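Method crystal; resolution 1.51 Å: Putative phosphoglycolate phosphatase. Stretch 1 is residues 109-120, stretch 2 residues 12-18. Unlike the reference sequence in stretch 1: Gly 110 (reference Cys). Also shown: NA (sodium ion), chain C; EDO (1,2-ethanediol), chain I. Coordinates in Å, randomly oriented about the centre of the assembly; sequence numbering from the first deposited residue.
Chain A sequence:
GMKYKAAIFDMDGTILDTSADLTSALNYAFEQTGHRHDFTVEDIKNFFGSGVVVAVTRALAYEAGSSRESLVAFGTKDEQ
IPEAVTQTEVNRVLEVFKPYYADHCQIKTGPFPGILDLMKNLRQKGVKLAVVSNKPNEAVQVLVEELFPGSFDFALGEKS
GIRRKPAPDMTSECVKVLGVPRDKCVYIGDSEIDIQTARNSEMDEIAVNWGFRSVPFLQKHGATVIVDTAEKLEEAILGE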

ATOM      1  N   THR A 109      -9.297  -5.949 -10.195  1.00 12.62           N
ATOM      2  CA  THR A 109      -7.939  -6.032  -9.658  1.00 11.54           C
ATOM      3  C   THR A 109      -7.156  -7.208 -10.243  1.00 10.90           C
ATOM      4  O   THR A 109      -7.601  -8.327 -10.213  1.00 10.55           O
ATOM      5  CB  THR A 109      -7.911  -6.069  -8.106  1.00 10.22           C
ATOM      6  OG1 THR A 109      -8.541  -4.893  -7.580  1.00 14.76           O
ATOM      7  CG2 THR A 109      -6.462  -6.163  -7.613  1.00  6.98           C
ATOM      8  N   GLY A 110      -5.954  -6.905 -10.731  1.00  8.54           N
ATOM      9  CA  GLY A 110      -4.970  -7.901 -11.156  1.00  9.55           C
ATOM     10  C   GLY A 110      -3.558  -7.387 -10.935  1.00  8.61           C
ATOM     11  O   GLY A 110      -3.349  -6.239 -10.550  1.00 10.47           O
ATOM     12  N   PRO A 111      -2.564  -8.226 -11.247  1.00 11.61           N
ATOM     13  CA  PRO A 111      -1.167  -7.809 -11.131  1.00 10.98           C
ATOM     14  C   PRO A 111      -0.879  -6.761 -12.202  1.00 11.10           C
ATOM     15  O   PRO A 111      -1.485  -6.784 -13.261  1.00 12.39           O
ATOM     16  CB  PRO A 111      -0.393  -9.106 -11.408  1.00 10.61           C
ATOM     17  CG  PRO A 111      -1.333  -9.925 -12.244  1.00 15.84           C
ATOM     18  CD  PRO A 111      -2.712  -9.594 -11.772  1.00 12.20           C
ATOM     19  N   PHE A 112       0.027  -5.841 -11.928  1.00 10.41           N
ATOM     20  CA  PHE A 112       0.533  -4.980 -13.007  1.00 11.17           C
ATOM     21  C   PHE A 112       1.313  -5.828 -14.007  1.00 10.90           C
ATOM     22  O   PHE A 112       1.940  -6.851 -13.642  1.00 11.14           O
ATOM     23  CB  PHE A 112       1.435  -3.844 -12.471  1.00 14.54           C
ATOM     24  CG  PHE A 112       0.697  -2.791 -11.683  1.00 11.99           C
ATOM     25  CD1 PHE A 112       0.026  -1.734 -12.325  1.00 10.21           C
ATOM     26  CD2 PHE A 112       0.714  -2.819 -10.301  1.00 11.76           C
ATOM     27  CE1 PHE A 112      -0.627  -0.756 -11.577  1.00 12.00           C
ATOM     28  CE2 PHE A 112       0.044  -1.870  -9.585  1.00 11.26           C
ATOM     29  CZ  PHE A 112      -0.595  -0.825 -10.226  1.00 13.39           C
ATOM     30  N   PRO A 113       1.331  -5.402 -15.271  1.00 13.01           N
ATOM     31  CA  PRO A 113       2.154  -6.072 -16.294  1.00 14.87           C
ATOM     32  C   PRO A 113       3.602  -6.307 -15.835  1.00 12.70           C
ATOM     33  O   PRO A 113       4.252  -5.413 -15.311  1.00  9.76           O
ATOM     34  CB  PRO A 113       2.092  -5.109 -17.477  1.00 17.95           C
ATOM     35  CG  PRO A 113       0.767  -4.395 -17.267  1.00 17.06           C
ATOM     36  CD  PRO A 113       0.624  -4.224 -15.797  1.00 15.01           C
ATOM     37  N   GLY A 114       4.083  -7.527 -16.002  1.00  9.31           N
ATOM     38  CA  GLY A 114       5.435  -7.813 -15.583  1.00  6.31           C
ATOM     39  C   GLY A 114       5.653  -8.355 -14.196  1.00  7.81           C
ATOM     40  O   GLY A 114       6.720  -8.843 -13.893  1.00  9.19           O
ATOM     41  N   ILE A 115       4.699  -8.150 -13.294  1.00  6.15           N
ATOM     42  CA  ILE A 115       4.874  -8.525 -11.881  1.00  8.50           C
ATOM     43  C   ILE A 115       4.963 -10.049 -11.617  1.00  8.74           C
ATOM     44  O   ILE A 115       5.804 -10.506 -10.861  1.00  9.21           O
ATOM     45  CB  ILE A 115       3.783  -7.856 -11.032  1.00  7.14           C
ATOM     46  CG1 ILE A 115       3.961  -6.309 -10.981  1.00 11.55           C
ATOM     47  CG2 ILE A 115       3.630  -8.560  -9.634  1.00 10.15           C
ATOM     48  CD1 ILE A 115       5.337  -5.848 -10.471  1.00 13.22           C
ATOM     49  N   LEU A 116       4.091 -10.814 -12.248  1.00  7.92           N
ATOM     50  CA  LEU A 116       4.167 -12.294 -12.174  1.00  9.37           C
ATOM     51  C   LEU A 116       5.547 -12.822 -12.643  1.00 10.59           C
ATOM     52  O   LEU A 116       6.159 -13.687 -11.979  1.00 11.94           O
ATOM     53  CB  LEU A 116       3.000 -12.937 -12.931  1.00  8.66           C
ATOM     54  CG  LEU A 116       1.619 -12.718 -12.313  1.00  6.93           C
ATOM     55  CD1 LEU A 116       0.498 -13.305 -13.171  1.00  8.77           C
ATOM     56  CD2 LEU A 116       1.558 -13.279 -10.879  1.00  9.25           C
ATOM     57  N   ASP A 117       6.062 -12.276 -13.737  1.00  9.99           N
ATOM     58  CA  ASP A 117       7.382 -12.654 -14.208  1.00 11.55           C
ATOM     59  C   ASP A 117       8.468 -12.249 -13.190  1.00 10.62           C
ATOM     60  O   ASP A 117       9.392 -12.995 -12.938  1.00 11.64           O
ATOM     61  CB  ASP A 117       7.737 -11.997 -15.560  1.00 12.71           C
ATOM     62  CG  ASP A 117       6.934 -12.544 -16.783  1.00 18.62           C
ATOM     63  OD1 ASP A 117       6.294 -13.606 -16.719  1.00 14.61           O
ATOM     64  OD2 ASP A 117       6.965 -11.863 -17.835  1.00 23.23           O
ATOM     65  N   LEU A 118       8.354 -11.054 -12.638  1.00  7.20           N
ATOM     66  CA  LEU A 118       9.297 -10.597 -11.619  1.00  7.93           C
ATOM     67  C   LEU A 118       9.400 -11.566 -10.467  1.00  9.03           C
ATOM     68  O   LEU A 118      10.493 -11.917 -10.026  1.00 10.27           O
ATOM     69  CB  LEU A 118       8.880  -9.199 -11.117  1.00 10.08           C
ATOM     70  CG  LEU A 118       9.617  -8.549  -9.919  1.00  9.13           C
ATOM     71  CD1 LEU A 118      11.053  -8.214 -10.226  1.00 10.65           C
ATOM     72  CD2 LEU A 118       8.829  -7.290  -9.411  1.00 12.77           C
HETATM   73  N   MSE A 119       8.253 -11.972  -9.945  1.00  9.82           N
HETATM   74  CA  MSE A 119       8.232 -12.893  -8.782  1.00 11.37           C
HETATM   75  C   MSE A 119       8.861 -14.259  -9.090  1.00 12.49           C
HETATM   76  O   MSE A 119       9.653 -14.805  -8.301  1.00 11.53           O
HETATM   77  CB  MSE A 119       6.818 -13.041  -8.179  1.00 11.44           C
HETATM   78  CG  MSE A 119       6.209 -11.694  -7.703  1.00 10.86           C
HETATM   79 SE   MSE A 119       7.366 -10.583  -6.583  0.75 14.34          SE
HETATM   80  CE  MSE A 119       6.232  -9.004  -6.458  1.00 19.02           C
ATOM     81  N   LYS A 120       8.534 -14.789 -10.251  1.00 11.44           N
ATOM     82  CA  LYS A 120       9.115 -16.046 -10.714  1.00 11.81           C
ATOM     83  C   LYS A 120      10.629 -15.926 -10.803  1.00 11.53           C
ATOM     84  O   LYS A 120      11.365 -16.832 -10.365  1.00 10.00           O
ATOM     85  CB  LYS A 120       8.501 -16.392 -12.079  1.00 13.86           C
ATOM     86  CG  LYS A 120       9.002 -17.663 -12.730  1.00 22.09           C
ATOM     87  CD  LYS A 120       8.163 -18.001 -13.984  1.00 26.09           C
TER
HETATM   88 NA    NA C 240       0.773   1.480  -1.895  1.00 35.31          NA
HETATM   89  C1  EDO I 246       4.483  -2.322 -14.086  1.00 22.42           C
HETATM   90  O1  EDO I 246       3.463  -2.712 -15.002  1.00 20.74           O
HETATM   91  C2  EDO I 246       5.517  -1.655 -14.958  1.00 26.52           C
HETATM   92  O2  EDO I 246       6.268  -2.727 -15.533  1.00 22.28           O
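Stretch 2 12-18: DGTILDT

Stretch 2 runs antiparallel to the start of stretch 1, and further back along it Ile 15 lies against Ile 115 and Met 119 of the helix that follows, with Thr 14 meeting Ile 115 alone of the two. The two segments are at least 91 residues apart in sequence and together bury 534 Å². The pairing is short and weakly bonded: Pro 111 and Leu 16 lie opposite each other with their CA atoms 4.4 Å apart, and the CA atoms of Thr 109 and Thr 18 are separated by 5.1 Å. One strong hydrogen bond holds the strands together, from Asp 17 N to Gly 110 O (2.8 Å, nearly linear at 172°). A weak one, from Phe 112 N to Ile 15 O (3.3 Å), follows on the other side of the Pro 111–Leu 16 pair. Proline has no amide hydrogen to donate, but the CA of Pro 111 approaches the same carbonyl, Ile 15 O, at 3.4 Å, and the CA of Thr 109 makes a similar contact with Asp 17 O, also at 3.4 Å.

Phe 112 covers the most surface. Its CA-to-CB bond points sideways, yet with chi1 at -69° (m) the ring reaches in among the backbone atoms of stretch 2. Phe 112 CE2 lies 3.2 Å from Leu 16 O and 3.5 Å from Gly 13 C, while Phe 112 CD2 is 3.5 Å from Thr 14 O. A hydrogen bond from Gly 13 N to Leu 16 O (3.1 Å) closes the bend in this part of stretch 2, whose backbone groups lie round the ring.

Asp 17 packs over a face of that ring. Asp 17 CB stands 3.9 Å from the centroid of the Phe 112 ring and only 17° off its normal, a CH-pi contact, and Asp 17 CG is 3.7 Å from Phe 112 CE1.

Ile 15 carries the contact onto the helix. Although its CA-to-CB bond points away overall, Ile 15 CB is 4.0 Å from Ile 115 CG2, and Ile 15 CG2 comes within 3.4 Å of CE of the selenomethionine Met 119. Ile 115 and Met 119, one helical turn apart and linked by the bond from Met 119 N to Ile 115 O (3.0 Å), both direct their CA-to-CB bonds toward stretch 2. The type II turn from Phe 112 to Ile 115, with Gly 114 at the N-cap, joins the strand-like segment to this helix.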

ATOM      1  N   ASP A  12      -0.881  -2.331  -2.824  1.00 11.11           N
ATOM      2  CA  ASP A  12      -1.604  -1.331  -3.630  1.00 12.49           C
ATOM      3  C   ASP A  12      -0.660  -0.480  -4.448  1.00 10.91           C
ATOM      4  O   ASP A  12       0.290   0.064  -3.895  1.00 12.67           O
ATOM      5  CB  ASP A  12      -2.429  -0.385  -2.751  1.00 13.73           C
ATOM      6  CG  ASP A  12      -3.597  -1.034  -2.111  1.00 20.04           C
ATOM      7  OD1 ASP A  12      -4.509  -1.492  -2.794  1.00 16.92           O
ATOM      8  OD2 ASP A  12      -3.632  -1.040  -0.857  1.00 25.65           O
ATOM      9  N   GLY A  13      -0.856  -0.415  -5.762  1.00 11.09           N
ATOM     10  CA  GLY A  13      -0.026   0.480  -6.586  1.00 11.38           C
ATOM     11  C   GLY A  13       1.370  -0.030  -6.866  1.00 11.36           C
ATOM     12  O   GLY A  13       2.168   0.638  -7.511  1.00 12.85           O
ATOM     13  N   THR A  14       1.685  -1.222  -6.374  1.00 10.90           N
ATOM     14  CA  THR A  14       3.024  -1.748  -6.416  1.00 10.48           C
ATOM     15  C   THR A  14       2.972  -3.089  -7.119  1.00 10.60           C
ATOM     16  O   THR A  14       3.482  -3.240  -8.224  1.00 13.58           O
ATOM     17  CB  THR A  14       3.667  -1.838  -5.005  1.00  9.47           C
ATOM     18  OG1 THR A  14       3.619  -0.527  -4.389  1.00 12.56           O
ATOM     19  CG2 THR A  14       5.061  -2.290  -5.097  1.00  8.96           C
ATOM     20  N   ILE A  15       2.348  -4.093  -6.498  1.00 11.16           N
ATOM     21  CA  ILE A  15       2.211  -5.379  -7.177  1.00  9.80           C
ATOM     22  C   ILE A  15       0.820  -5.648  -7.780  1.00  7.68           C
ATOM     23  O   ILE A  15       0.699  -6.366  -8.740  1.00 10.08           O
ATOM     24  CB  ILE A  15       2.679  -6.554  -6.315  1.00 10.18           C
ATOM     25  CG1 ILE A  15       1.782  -6.750  -5.069  1.00 12.61           C
ATOM     26  CG2 ILE A  15       4.194  -6.390  -5.970  1.00 13.03           C
ATOM     27  CD1 ILE A  15       2.155  -8.016  -4.204  1.00 12.12           C
ATOM     28  N   LEU A  16      -0.198  -4.996  -7.208  1.00  8.80           N
ATOM     29  CA  LEU A  16      -1.596  -5.141  -7.621  1.00  8.72           C
ATOM     30  C   LEU A  16      -2.199  -3.789  -8.009  1.00 11.01           C
ATOM     31  O   LEU A  16      -2.052  -2.796  -7.290  1.00  9.83           O
ATOM     32  CB  LEU A  16      -2.462  -5.779  -6.525  1.00 10.50           C
ATOM     33  CG  LEU A  16      -2.229  -7.287  -6.343  1.00 12.08           C
ATOM     34  CD1 LEU A  16      -3.172  -7.805  -5.287  1.00 13.95           C
ATOM     35  CD2 LEU A  16      -2.457  -8.083  -7.630  1.00 14.45           C
ATOM     36  N   ASP A  17      -2.914  -3.803  -9.141  1.00 11.60           N
ATOM     37  CA  ASP A  17      -3.606  -2.661  -9.711  1.00 12.61           C
ATOM     38  C   ASP A  17      -5.008  -2.646  -9.053  1.00  8.72           C
ATOM     39  O   ASP A  17      -5.959  -3.282  -9.537  1.00 11.50           O
ATOM     40  CB  ASP A  17      -3.666  -2.872 -11.216  1.00 12.03           C
ATOM     41  CG  ASP A  17      -4.198  -1.704 -11.968  1.00 15.24           C
ATOM     42  OD1 ASP A  17      -4.765  -0.770 -11.358  1.00 11.70           O
ATOM     43  OD2 ASP A  17      -4.028  -1.789 -13.204  1.00 18.83           O
ATOM     44  N   THR A  18      -5.122  -1.920  -7.928  1.00  9.54           N
ATOM     45  CA  THR A  18      -6.307  -1.981  -7.040  1.00 10.83           C
ATOM     46  C   THR A  18      -7.224  -0.768  -7.077  1.00 10.71           C
ATOM     47  O   THR A  18      -8.280  -0.776  -6.424  1.00 10.42           O
ATOM     48  CB  THR A  18      -5.830  -2.142  -5.562  1.00 12.62           C
ATOM     49  OG1 THR A  18      -4.909  -1.126  -5.270  1.00 14.07           O
ATOM     50  CG2 THR A  18      -5.148  -3.502  -5.294  1.00 11.55           C
TER
HETATM   51  O   HOH W   1       1.904   3.069  -0.039  1.00 22.48           O